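Local structure of putative 4-Hydroxy-2-oxoglutarate aldolase / 2-dehydro-3-deoxyphosphogluconate aldolase (Yersinia enterocolitica, 3LM7) at residues L17-A21 with Y221-I225; A33-H37 with V237-L241; L170-Y176 with Q203-A208; F188-T193 with V213-H219. The protein is a putative aldolase of the KDGP aldolase family, which belongs to the TIM-barrel clan of parallel beta/alpha proteins. All coordinates share one frame; numbering follows the deposited sequence.

Contact 1 (L17-A21 with Y221-I225); sequences LNVLA and YSSII
The Y221 ring has L20 over one face and the backbone of V19 at its edge. This is part of the TIM-barrel framework. Strand 17-20 opens the parallel barrel, and 221-225 belongs to the loop that follows the closing segment. N18 also bonds through its backbone to I220, so the two ends of the barrel wall join here.

CD1 of L20 lies above the ring face, while CG of L20 makes the closest approach, 3.6 Å from Y221 CD1. CD2 of L20 reaches Y221 CE1 at 3.8 Å. The two side chains meet at about a right angle. At the edge, V19 CA is 4.4 Å from Y221 CE1, close to the ring plane. The N18 amide is turned 79° from the ring plane.

L20 CG lies opposite its own carbonyl carbon (chi1 -62°), which aims the isobutyl group at the tyrosine. Next to it, V19 CG1 meets I224 CD1 at 3.7 Å. The I224 side chain also touches D236 and L240 of helix 234-247. A looser contact joins L20 CD1 to I225 CD1 at 4.3 Å.

The polar ends of N18 and Y221 have partners beyond the two segments. N18 OD1 bonds to S69 OG, and Y221 OH bonds to ND1 of H219, whose ring meets the tyrosine at about 90°. A water bridges N18 ND2 and Y221 OH: it accepts from the amide at 2.7 Å and is 2.9 Å from the hydroxyl oxygen.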
loop_
_atom_site.group_PDB
_atom_site.type_symbol
_atom_site.label_atom_id
_atom_site.label_comp_id
_atom_site.label_asym_id
_atom_site.label_seq_id
_atom_site.Cartn_x
_atom_site.Cartn_y
_atom_site.Cartn_z
ATOM N N LEU A 17 -12.426 9.496 -2.449
ATOM C CA LEU A 17 -12.865 10.500 -3.412
ATOM C C LEU A 17 -12.378 11.860 -2.961
ATOM O O LEU A 17 -12.189 12.094 -1.766
ATOM C CB LEU A 17 -14.438 10.546 -3.485
ATOM C CG LEU A 17 -15.076 9.226 -3.845
ATOM C CD1 LEU A 17 -16.601 9.470 -3.783
ATOM C CD2 LEU A 17 -14.677 8.716 -5.275
ATOM N N ASN A 18 -12.261 12.804 -3.895
ATOM C CA ASN A 18 -12.085 14.185 -3.557
ATOM C C ASN A 18 -13.008 15.069 -4.392
ATOM O O ASN A 18 -12.893 15.104 -5.637
ATOM C CB ASN A 18 -10.546 14.546 -3.692
ATOM C CG ASN A 18 -10.150 15.937 -3.140
ATOM O OD1 ASN A 18 -9.013 16.095 -2.558
ATOM N ND2 ASN A 18 -10.956 16.954 -3.383
ATOM N N VAL A 19 -13.895 15.839 -3.729
ATOM C CA VAL A 19 -14.882 16.618 -4.483
ATOM C C VAL A 19 -14.993 17.898 -3.734
ATOM O O VAL A 19 -14.577 17.979 -2.575
ATOM C CB VAL A 19 -16.311 15.843 -4.568
ATOM C CG1 VAL A 19 -16.148 14.431 -5.134
ATOM C CG2 VAL A 19 -16.928 15.702 -3.157
ATOM N N LEU A 20 -15.531 18.931 -4.361
ATOM C CA LEU A 20 -15.638 20.239 -3.728
ATOM C C LEU A 20 -16.964 20.417 -2.992
ATOM O O LEU A 20 -17.967 19.871 -3.401
ATOM C CB LEU A 20 -15.558 21.345 -4.805
ATOM C CG LEU A 20 -14.251 21.384 -5.596
ATOM C CD1 LEU A 20 -14.294 22.517 -6.631
ATOM C CD2 LEU A 20 -12.953 21.442 -4.668
ATOM N N ALA A 21 -16.973 21.234 -1.952
ATOM C CA ALA A 21 -18.239 21.594 -1.296
ATOM C C ALA A 21 -18.667 22.967 -1.754
ATOM O O ALA A 21 -17.849 23.870 -1.844
ATOM C CB ALA A 21 -18.097 21.551 0.249
ATOM N N TYR A 221 -14.921 17.248 -10.114
ATOM C CA TYR A 221 -15.265 18.636 -9.865
ATOM C C TYR A 221 -16.481 18.993 -10.746
ATOM O O TYR A 221 -17.547 18.453 -10.526
ATOM C CB TYR A 221 -14.073 19.542 -10.162
ATOM C CG TYR A 221 -12.880 19.366 -9.218
ATOM C CD1 TYR A 221 -13.031 18.887 -7.909
ATOM C CD2 TYR A 221 -11.625 19.731 -9.622
ATOM C CE1 TYR A 221 -11.902 18.713 -7.030
ATOM C CE2 TYR A 221 -10.504 19.630 -8.742
ATOM C CZ TYR A 221 -10.668 19.124 -7.466
ATOM O OH TYR A 221 -9.562 19.063 -6.635
ATOM N N SER A 222 -16.316 19.839 -11.766
ATOM C CA SER A 222 -17.512 20.484 -12.336
ATOM C C SER A 222 -18.530 19.495 -12.944
ATOM O O SER A 222 -19.697 19.831 -13.036
ATOM C CB SER A 222 -17.112 21.550 -13.380
ATOM O OG SER A 222 -16.498 20.903 -14.473
ATOM N N SER A 223 -18.095 18.301 -13.387
ATOM C CA SER A 223 -18.993 17.360 -13.991
ATOM C C SER A 223 -20.081 16.866 -12.980
ATOM O O SER A 223 -21.106 16.326 -13.371
ATOM C CB SER A 223 -18.189 16.155 -14.481
ATOM O OG SER A 223 -17.628 15.536 -13.350
ATOM N N ILE A 224 -19.825 17.031 -11.687
ATOM C CA ILE A 224 -20.820 16.647 -10.633
ATOM C C ILE A 224 -21.346 17.798 -9.816
ATOM O O ILE A 224 -21.916 17.599 -8.728
ATOM C CB ILE A 224 -20.282 15.512 -9.706
ATOM C CG1 ILE A 224 -19.035 15.938 -8.929
ATOM C CG2 ILE A 224 -20.039 14.196 -10.532
ATOM C CD1 ILE A 224 -18.626 15.001 -7.867
ATOM N N ILE A 225 -21.119 19.000 -10.307
ATOM C CA ILE A 225 -21.518 20.190 -9.579
ATOM C C ILE A 225 -22.723 20.809 -10.313
ATOM O O ILE A 225 -22.661 21.018 -11.536
ATOM C CB ILE A 225 -20.369 21.186 -9.559
ATOM C CG1 ILE A 225 -19.287 20.719 -8.584
ATOM C CG2 ILE A 225 -20.855 22.614 -9.163
ATOM C CD1 ILE A 225 -18.021 21.543 -8.582
HETATM O O HOH W 1 -9.584 19.259 -3.785
#

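Contact 2 (A33-H37 with V237-L241)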
loop_
_atom_site.group_PDB
_atom_site.type_symbol
_atom_site.label_atom_id
_atom_site.label_comp_id
_atom_site.label_asym_id
_atom_site.label_seq_id
_atom_site.Cartn_x
_atom_site.Cartn_y
_atom_site.Cartn_z
ATOM N N ALA A 33 -23.102 10.973 1.810
ATOM C CA ALA A 33 -23.357 10.192 0.578
ATOM C C ALA A 33 -22.163 9.299 0.251
ATOM O O ALA A 33 -22.291 8.168 -0.255
ATOM C CB ALA A 33 -23.686 11.108 -0.556
ATOM N N ALA A 34 -20.972 9.786 0.589
ATOM C CA ALA A 34 -19.773 8.943 0.394
ATOM C C ALA A 34 -19.535 7.913 1.502
ATOM O O ALA A 34 -18.515 7.170 1.450
ATOM C CB ALA A 34 -18.515 9.889 0.289
ATOM N N GLU A 35 -20.391 7.880 2.536
ATOM C CA GLU A 35 -20.141 6.996 3.702
ATOM C C GLU A 35 -18.775 7.329 4.323
ATOM O O GLU A 35 -18.070 6.430 4.781
ATOM C CB GLU A 35 -20.213 5.501 3.325
ATOM C CG GLU A 35 -21.698 5.166 2.908
ATOM C CD GLU A 35 -21.937 3.781 2.413
ATOM O OE1 GLU A 35 -21.039 2.910 2.410
ATOM O OE2 GLU A 35 -23.086 3.577 2.010
ATOM N N GLY A 36 -18.443 8.626 4.318
ATOM C CA GLY A 36 -17.162 9.106 4.812
ATOM C C GLY A 36 -15.925 8.911 3.922
ATOM O O GLY A 36 -14.868 9.425 4.299
ATOM N N HIS A 37 -16.032 8.189 2.796
ATOM C CA HIS A 37 -14.849 7.891 1.937
ATOM C C HIS A 37 -14.587 9.038 0.922
ATOM O O HIS A 37 -14.518 8.836 -0.311
ATOM C CB HIS A 37 -14.995 6.542 1.201
ATOM C CG HIS A 37 -15.259 5.404 2.127
ATOM N ND1 HIS A 37 -14.351 4.989 3.084
ATOM C CD2 HIS A 37 -16.352 4.608 2.267
ATOM C CE1 HIS A 37 -14.876 3.983 3.774
ATOM N NE2 HIS A 37 -16.094 3.754 3.311
ATOM N N VAL A 237 -22.177 11.720 -5.931
ATOM C CA VAL A 237 -21.194 11.166 -5.026
ATOM C C VAL A 237 -21.581 9.721 -4.712
ATOM O O VAL A 237 -20.735 8.809 -4.666
ATOM C CB VAL A 237 -21.100 12.072 -3.738
ATOM C CG1 VAL A 237 -20.322 11.403 -2.642
ATOM C CG2 VAL A 237 -20.482 13.398 -4.085
ATOM N N LYS A 238 -22.864 9.474 -4.470
ATOM C CA LYS A 238 -23.279 8.040 -4.271
ATOM C C LYS A 238 -22.936 7.142 -5.493
ATOM O O LYS A 238 -22.507 5.981 -5.311
ATOM C CB LYS A 238 -24.762 7.977 -3.900
ATOM C CG LYS A 238 -25.133 6.723 -3.174
ATOM C CD LYS A 238 -25.696 5.765 -4.115
ATOM C CE LYS A 238 -26.336 4.585 -3.341
ATOM N NZ LYS A 238 -26.877 3.670 -4.416
ATOM N N THR A 239 -23.146 7.650 -6.718
ATOM C CA THR A 239 -22.883 6.883 -7.935
ATOM C C THR A 239 -21.357 6.565 -7.980
ATOM O O THR A 239 -20.921 5.448 -8.331
ATOM C CB THR A 239 -23.277 7.712 -9.213
ATOM O OG1 THR A 239 -24.689 7.937 -9.199
ATOM C CG2 THR A 239 -22.914 7.004 -10.500
ATOM N N LEU A 240 -20.546 7.564 -7.629
ATOM C CA LEU A 240 -19.086 7.329 -7.513
ATOM C C LEU A 240 -18.719 6.286 -6.473
ATOM O O LEU A 240 -17.976 5.334 -6.759
ATOM C CB LEU A 240 -18.353 8.648 -7.212
ATOM C CG LEU A 240 -18.458 9.623 -8.376
ATOM C CD1 LEU A 240 -18.061 11.097 -7.907
ATOM C CD2 LEU A 240 -17.679 9.207 -9.657
ATOM N N LEU A 241 -19.224 6.461 -5.244
ATOM C CA LEU A 241 -19.037 5.428 -4.220
ATOM C C LEU A 241 -19.363 4.005 -4.734
ATOM O O LEU A 241 -18.571 3.053 -4.542
ATOM C CB LEU A 241 -19.893 5.744 -2.979
ATOM C CG LEU A 241 -19.586 4.837 -1.776
ATOM C CD1 LEU A 241 -18.077 4.852 -1.322
ATOM C CD2 LEU A 241 -20.577 5.150 -0.604
#
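L241 fills the tight part of this contact, pressing its branched end onto the chain where helix 24-33 stops. Its CD2 lies 3.5 Å from A33 O and also packs against A34 O. The other branch, CD1, touches H37 CD2 at 4.0 Å. With CG opposite the backbone N (chi1 -171°), the L241 side chain reaches out from helix 234-247 toward the turn. One turn earlier in that helix, V237 packs against the two alanines. Its CG1 is 3.8 Å from A34 CB and 4.0 Å from A33 CB. The small methyl groups let the helix come close, and the CA atoms of A33 and K238 are 5.3 Å apart. L241, A33 and V237 carry most of the buried surface.

On the solvent side, E35 and K238 are exposed and add little to it. E35 lies across L241 at about a right angle, with its CD 3.6 Å from L241 CD2. Its carboxylate goes on to form a salt bridge from OE1 to K245 NZ. The K238 chain leads away to a salt bridge with D242.

The polar end of H37 is held outside the two segments: ND1 bonds to N9 O. Its ring meets Y11 edge to face, and E35 O sits over one ring face, toward the rim.

E35 has positive phi (57°) and ends the helix in a Schellman motif. A type I' turn from A34 to H37 then leads into strand 38-43. The contact joins this helix-to-strand turn of a beta/alpha barrel to the last helix of the chain, as outer helices pack around a TIM barrel.

Contact 3 (L170-Y176 with Q203-A208)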
loop_
_atom_site.group_PDB
_atom_site.type_symbol
_atom_site.label_atom_id
_atom_site.label_comp_id
_atom_site.label_asym_id
_atom_site.label_seq_id
_atom_site.Cartn_x
_atom_site.Cartn_y
_atom_site.Cartn_z
ATOM N N LEU A 170 -9.818 11.210 -20.625
ATOM C CA LEU A 170 -9.014 10.105 -21.150
ATOM C C LEU A 170 -8.005 10.579 -22.204
ATOM O O LEU A 170 -7.315 9.769 -22.833
ATOM C CB LEU A 170 -9.944 9.104 -21.824
ATOM C CG LEU A 170 -11.020 8.485 -20.909
ATOM C CD1 LEU A 170 -12.080 7.697 -21.708
ATOM C CD2 LEU A 170 -10.366 7.519 -19.976
ATOM N N ASP A 171 -7.963 11.864 -22.447
ATOM C CA ASP A 171 -7.120 12.375 -23.520
ATOM C C ASP A 171 -5.618 12.128 -23.300
ATOM O O ASP A 171 -4.853 12.175 -24.251
ATOM C CB ASP A 171 -7.317 13.878 -23.648
ATOM C CG ASP A 171 -8.599 14.249 -24.408
ATOM O OD1 ASP A 171 -9.310 13.354 -24.912
ATOM O OD2 ASP A 171 -8.846 15.461 -24.520
ATOM N N SER A 172 -5.196 11.914 -22.052
ATOM C CA SER A 172 -3.772 11.735 -21.783
ATOM C C SER A 172 -3.565 10.340 -21.195
ATOM O O SER A 172 -2.705 10.098 -20.310
ATOM C CB SER A 172 -3.285 12.883 -20.879
ATOM O OG SER A 172 -3.995 12.840 -19.644
ATOM N N ILE A 173 -4.328 9.381 -21.721
ATOM C CA ILE A 173 -4.385 8.045 -21.112
ATOM C C ILE A 173 -3.053 7.301 -21.094
ATOM O O ILE A 173 -2.660 6.700 -20.085
ATOM C CB ILE A 173 -5.547 7.174 -21.772
ATOM C CG1 ILE A 173 -6.007 6.132 -20.797
ATOM C CG2 ILE A 173 -5.253 6.757 -23.196
ATOM C CD1 ILE A 173 -6.840 6.898 -19.682
ATOM N N ASP A 174 -2.344 7.342 -22.211
ATOM C CA ASP A 174 -1.040 6.684 -22.254
ATOM C C ASP A 174 -0.062 7.318 -21.262
ATOM O O ASP A 174 0.726 6.578 -20.607
ATOM C CB ASP A 174 -0.469 6.729 -23.657
ATOM C CG ASP A 174 -1.246 5.846 -24.597
ATOM O OD1 ASP A 174 -1.935 4.915 -24.092
ATOM O OD2 ASP A 174 -1.144 6.097 -25.795
ATOM N N GLU A 175 -0.072 8.659 -21.163
ATOM C CA GLU A 175 0.799 9.292 -20.127
ATOM C C GLU A 175 0.406 8.935 -18.696
ATOM O O GLU A 175 1.264 8.691 -17.845
ATOM C CB GLU A 175 0.841 10.811 -20.250
ATOM C CG GLU A 175 1.581 11.295 -21.545
ATOM C CD GLU A 175 1.437 12.792 -21.721
ATOM O OE1 GLU A 175 2.086 13.516 -20.960
ATOM O OE2 GLU A 175 0.658 13.246 -22.588
ATOM N N TYR A 176 -0.902 8.934 -18.447
ATOM C CA TYR A 176 -1.462 8.631 -17.132
ATOM C C TYR A 176 -1.079 7.207 -16.747
ATOM O O TYR A 176 -0.664 6.971 -15.594
ATOM C CB TYR A 176 -2.973 8.860 -17.134
ATOM C CG TYR A 176 -3.709 8.361 -15.920
ATOM C CD1 TYR A 176 -3.433 8.887 -14.637
ATOM C CD2 TYR A 176 -4.703 7.414 -16.054
ATOM C CE1 TYR A 176 -4.102 8.446 -13.513
ATOM C CE2 TYR A 176 -5.447 6.940 -14.893
ATOM C CZ TYR A 176 -5.114 7.449 -13.648
ATOM O OH TYR A 176 -5.782 7.044 -12.514
ATOM N N GLN A 203 -13.008 3.770 -15.489
ATOM C CA GLN A 203 -11.853 3.382 -16.257
ATOM C C GLN A 203 -10.587 4.102 -15.715
ATOM O O GLN A 203 -9.559 3.488 -15.549
ATOM C CB GLN A 203 -12.080 3.722 -17.730
ATOM C CG GLN A 203 -10.856 3.324 -18.589
ATOM C CD GLN A 203 -11.048 3.729 -20.061
ATOM O OE1 GLN A 203 -12.123 4.186 -20.440
ATOM N NE2 GLN A 203 -9.986 3.646 -20.857
ATOM N N ILE A 204 -10.717 5.359 -15.343
ATOM C CA ILE A 204 -9.578 6.109 -14.867
ATOM C C ILE A 204 -9.020 5.555 -13.546
ATOM O O ILE A 204 -7.790 5.376 -13.380
ATOM C CB ILE A 204 -9.937 7.666 -14.768
ATOM C CG1 ILE A 204 -9.908 8.282 -16.186
ATOM C CG2 ILE A 204 -8.926 8.365 -13.828
ATOM C CD1 ILE A 204 -10.597 9.710 -16.349
ATOM N N VAL A 205 -9.922 5.247 -12.620
ATOM C CA VAL A 205 -9.508 4.587 -11.392
ATOM C C VAL A 205 -9.011 3.154 -11.623
ATOM O O VAL A 205 -8.001 2.765 -11.028
ATOM C CB VAL A 205 -10.632 4.624 -10.307
ATOM C CG1 VAL A 205 -10.146 3.881 -9.001
ATOM C CG2 VAL A 205 -11.035 6.121 -10.008
ATOM N N GLN A 206 -9.642 2.405 -12.522
ATOM C CA GLN A 206 -9.236 1.036 -12.713
ATOM C C GLN A 206 -7.785 1.025 -13.235
ATOM O O GLN A 206 -7.013 0.130 -12.924
ATOM C CB GLN A 206 -10.124 0.385 -13.777
ATOM C CG GLN A 206 -9.953 -1.141 -13.899
ATOM C CD GLN A 206 -10.427 -1.899 -12.668
ATOM O OE1 GLN A 206 -11.620 -1.876 -12.339
ATOM N NE2 GLN A 206 -9.502 -2.577 -11.994
ATOM N N ILE A 207 -7.445 1.970 -14.119
ATOM C CA ILE A 207 -6.057 2.000 -14.617
ATOM C C ILE A 207 -5.058 2.081 -13.480
ATOM O O ILE A 207 -4.038 1.380 -13.470
ATOM C CB ILE A 207 -5.891 3.221 -15.562
ATOM C CG1 ILE A 207 -6.474 2.857 -16.916
ATOM C CG2 ILE A 207 -4.389 3.661 -15.686
ATOM C CD1 ILE A 207 -6.668 4.122 -17.802
ATOM N N ALA A 208 -5.345 2.938 -12.498
ATOM C CA ALA A 208 -4.441 3.085 -11.328
ATOM C C ALA A 208 -4.429 1.798 -10.493
ATOM O O ALA A 208 -3.343 1.374 -10.016
ATOM C CB ALA A 208 -4.866 4.318 -10.389
#
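Y176 OH donates a hydrogen bond to I204 O over 2.8 Å, the one hydrogen bond between these two segments. The hydroxyl approaches from above the carbonyl plane, 48° out of it, rather than along a lone pair. The C=O...O angle is 132°. I204 O lies at the edge of the Y176 ring, in its plane. The hydroxyl also rests against A208 CB at 3.6 Å.

The CD2-CE2 side of the ring packs on I204 and I207. Y176 CE2 is 3.5 Å from I207 CG2, which arrives obliquely. CG2 of I204 touches the same CE2 at 3.9 Å; the I204 and Y176 side chains cross at about a right angle. Y176 stretches across to helix 201-211 because its CG stands opposite the backbone N (chi1 170°).

Helices 173-185 and 201-211 are consecutive outer helices of the TIM barrel, with strand 189-192 between them in the chain. Y176 leans on L190 and P192 of that strand, and I204 also touches P192.

A turn before Y176, I173 CD1 meets I207 CD1 at 3.4 Å, tighter than usual for two methyl groups. The contact ends in the loop before helix 173-185. There L170 CD2 touches I204 CG1 at 3.9 Å. The extended chain of Q203 crosses L170 at about a right angle, and its OE1 lies 3.7 Å from L170 CD1.

Contact 4 (F188-T193 with V213-H219); sequences FWLEPT and VTKVIPH
Strand 189-192 and the extended segment 213-219 run side by side in the same direction and close the wall of the TIM barrel. L190 N donates to K215 O at 3.2 Å, and I217 N donates to L190 O at 2.9 Å. These two bonds make a parallel bridge at L190 and V216. Farther along, H219 N bonds to P192 O at 3.0 Å. I217 O is buried with no hydrogen-bond partner, but E191 CA lies 3.1 Å from it in a CA-H...O contact.

Side chains reinforce the pairing. H219 NE2 donates to E191 OE1 at 2.8 Å, nearly straight at 168°. The carboxylate oxygen is met on its anti side, and the carboxylate and imidazole planes are only 25° apart. E191 CG stands opposite the carbonyl carbon (chi1 -47°) and the chain runs extended beyond it, alongside I217, which brings the carboxylate to the imidazole. At the other end, K215 CG sits over the W189 five-membered ring, 3.6 Å from its centroid, in a CH-pi contact.

A second shell fixes these groups. E191 OE1 also receives bonds from N117 ND2 and from H94 NE2, and E191 OE2 bonds to S161 OG. Such a grip should hold the carboxylate in one rotation. K215, bent at chi2 and chi4, carries NZ away to D13 O and makes a cation-pi contact with Y10. Beyond that, T214 packs on T214 of the second subunit.

T193 turns its hydroxyl over one face of the H219 ring, offset toward the rim, with OG1 3.3 Å from H219 CG.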
loop_
_atom_site.group_PDB
_atom_site.type_symbol
_atom_site.label_atom_id
_atom_site.label_comp_id
_atom_site.label_asym_id
_atom_site.label_seq_id
_atom_site.Cartn_x
_atom_site.Cartn_y
_atom_site.Cartn_z
ATOM N N PHE A 188 4.391 5.132 -4.448
ATOM C CA PHE A 188 3.873 6.517 -4.320
ATOM C C PHE A 188 2.393 6.545 -4.749
ATOM O O PHE A 188 1.891 5.617 -5.383
ATOM C CB PHE A 188 4.713 7.494 -5.173
ATOM C CG PHE A 188 4.784 8.896 -4.632
ATOM C CD1 PHE A 188 5.336 9.149 -3.363
ATOM C CD2 PHE A 188 4.379 9.994 -5.438
ATOM C CE1 PHE A 188 5.434 10.481 -2.862
ATOM C CE2 PHE A 188 4.526 11.320 -4.957
ATOM C CZ PHE A 188 5.066 11.556 -3.664
ATOM N N TRP A 189 1.677 7.564 -4.295
ATOM C CA TRP A 189 0.222 7.647 -4.473
ATOM C C TRP A 189 -0.138 8.572 -5.600
ATOM O O TRP A 189 0.689 9.369 -6.066
ATOM C CB TRP A 189 -0.415 8.108 -3.148
ATOM C CG TRP A 189 0.012 7.195 -1.984
ATOM C CD1 TRP A 189 0.513 5.881 -2.057
ATOM C CD2 TRP A 189 -0.048 7.525 -0.601
ATOM N NE1 TRP A 189 0.797 5.431 -0.792
ATOM C CE2 TRP A 189 0.448 6.398 0.125
ATOM C CE3 TRP A 189 -0.514 8.663 0.115
ATOM C CZ2 TRP A 189 0.527 6.383 1.539
ATOM C CZ3 TRP A 189 -0.386 8.659 1.567
ATOM C CH2 TRP A 189 0.130 7.508 2.234
ATOM N N LEU A 190 -1.391 8.494 -6.061
ATOM C CA LEU A 190 -1.747 9.192 -7.284
ATOM C C LEU A 190 -3.141 9.819 -7.217
ATOM O O LEU A 190 -4.108 9.162 -6.750
ATOM C CB LEU A 190 -1.722 8.162 -8.443
ATOM C CG LEU A 190 -1.980 8.655 -9.901
ATOM C CD1 LEU A 190 -1.099 9.871 -10.275
ATOM C CD2 LEU A 190 -1.685 7.476 -10.893
ATOM N N GLU A 191 -3.255 11.065 -7.721
ATOM C CA GLU A 191 -4.509 11.794 -7.681
ATOM C C GLU A 191 -4.840 12.282 -9.081
ATOM O O GLU A 191 -4.460 13.413 -9.470
ATOM C CB GLU A 191 -4.397 12.979 -6.683
ATOM C CG GLU A 191 -3.760 12.557 -5.333
ATOM C CD GLU A 191 -3.985 13.556 -4.233
ATOM O OE1 GLU A 191 -4.816 14.481 -4.422
ATOM O OE2 GLU A 191 -3.442 13.348 -3.140
ATOM N N PRO A 192 -5.511 11.434 -9.890
ATOM C CA PRO A 192 -5.868 11.909 -11.236
ATOM C C PRO A 192 -6.890 13.034 -11.171
ATOM O O PRO A 192 -7.848 12.968 -10.367
ATOM C CB PRO A 192 -6.501 10.676 -11.910
ATOM C CG PRO A 192 -6.951 9.814 -10.759
ATOM C CD PRO A 192 -6.003 10.065 -9.618
ATOM N N THR A 193 -6.690 14.086 -11.967
ATOM C CA THR A 193 -7.543 15.287 -11.803
ATOM C C THR A 193 -7.690 15.915 -13.193
ATOM O O THR A 193 -6.675 16.093 -13.923
ATOM C CB THR A 193 -6.888 16.388 -10.924
ATOM O OG1 THR A 193 -6.493 15.879 -9.642
ATOM C CG2 THR A 193 -7.807 17.575 -10.671
ATOM N N VAL A 213 -1.215 0.950 -7.898
ATOM C CA VAL A 213 -1.104 2.125 -7.025
ATOM C C VAL A 213 -1.814 1.880 -5.656
ATOM O O VAL A 213 -2.985 1.526 -5.638
ATOM C CB VAL A 213 -1.629 3.426 -7.680
ATOM C CG1 VAL A 213 -1.418 4.625 -6.757
ATOM C CG2 VAL A 213 -0.935 3.653 -9.031
ATOM N N THR A 214 -1.089 2.087 -4.563
ATOM C CA THR A 214 -1.551 1.760 -3.225
ATOM C C THR A 214 -2.705 2.656 -2.727
ATOM O O THR A 214 -3.655 2.139 -2.098
ATOM C CB THR A 214 -0.387 1.796 -2.256
ATOM O OG1 THR A 214 0.565 0.829 -2.757
ATOM C CG2 THR A 214 -0.838 1.271 -0.885
ATOM N N LYS A 215 -2.595 3.962 -2.970
ATOM C CA LYS A 215 -3.693 4.882 -2.640
ATOM C C LYS A 215 -3.980 5.736 -3.826
ATOM O O LYS A 215 -3.046 6.359 -4.424
ATOM C CB LYS A 215 -3.262 5.797 -1.488
ATOM C CG LYS A 215 -2.801 5.007 -0.197
ATOM C CD LYS A 215 -3.907 4.603 0.640
ATOM C CE LYS A 215 -3.482 4.061 2.006
ATOM N NZ LYS A 215 -3.024 2.676 1.843
ATOM N N VAL A 216 -5.257 5.839 -4.150
ATOM C CA VAL A 216 -5.690 6.630 -5.293
ATOM C C VAL A 216 -6.722 7.623 -4.815
ATOM O O VAL A 216 -7.644 7.236 -4.086
ATOM C CB VAL A 216 -6.336 5.736 -6.417
ATOM C CG1 VAL A 216 -6.598 6.605 -7.649
ATOM C CG2 VAL A 216 -5.367 4.567 -6.732
ATOM N N ILE A 217 -6.543 8.901 -5.154
ATOM C CA ILE A 217 -7.465 9.958 -4.676
ATOM C C ILE A 217 -7.925 10.693 -5.946
ATOM O O ILE A 217 -7.307 11.650 -6.389
ATOM C CB ILE A 217 -6.817 10.947 -3.636
ATOM C CG1 ILE A 217 -6.362 10.170 -2.386
ATOM C CG2 ILE A 217 -7.862 12.100 -3.235
ATOM C CD1 ILE A 217 -5.490 11.052 -1.353
ATOM N N PRO A 218 -9.000 10.196 -6.585
ATOM C CA PRO A 218 -9.423 10.867 -7.827
ATOM C C PRO A 218 -10.170 12.139 -7.481
ATOM O O PRO A 218 -10.880 12.154 -6.464
ATOM C CB PRO A 218 -10.384 9.857 -8.470
ATOM C CG PRO A 218 -10.931 9.071 -7.355
ATOM C CD PRO A 218 -9.749 8.943 -6.332
ATOM N N HIS A 219 -10.045 13.175 -8.313
ATOM C CA HIS A 219 -10.740 14.419 -8.059
ATOM C C HIS A 219 -11.863 14.549 -9.058
ATOM O O HIS A 219 -11.622 14.329 -10.228
ATOM C CB HIS A 219 -9.771 15.604 -8.242
ATOM C CG HIS A 219 -8.719 15.654 -7.187
ATOM N ND1 HIS A 219 -8.518 16.769 -6.408
ATOM C CD2 HIS A 219 -7.829 14.720 -6.760
ATOM C CE1 HIS A 219 -7.522 16.535 -5.561
ATOM N NE2 HIS A 219 -7.069 15.312 -5.768
HETATM O O HOH W 2 1.672 2.945 -4.799
#

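In the fold
The four contacts follow the barrel wall and its outer helices. Contact 4 touches contact 1 through a probable hydrogen bond, N18 N to P218 O at 3.0 Å, where segment 213-219 meets the first strand. Their centres are 15 Å apart. Contact 2 lies outside contact 1, with centres 11 Å apart, and L17 N probably bonds to H37 O at 3.1 Å. Contact 3 lies against contact 4, centres 11 Å apart. A208 O probably accepts from V213 N at 3.0 Å. Contacts 2 and 3 are 21 Å apart by centres and do not touch. A potassium ion lies about 8 Å from the V213 side chain.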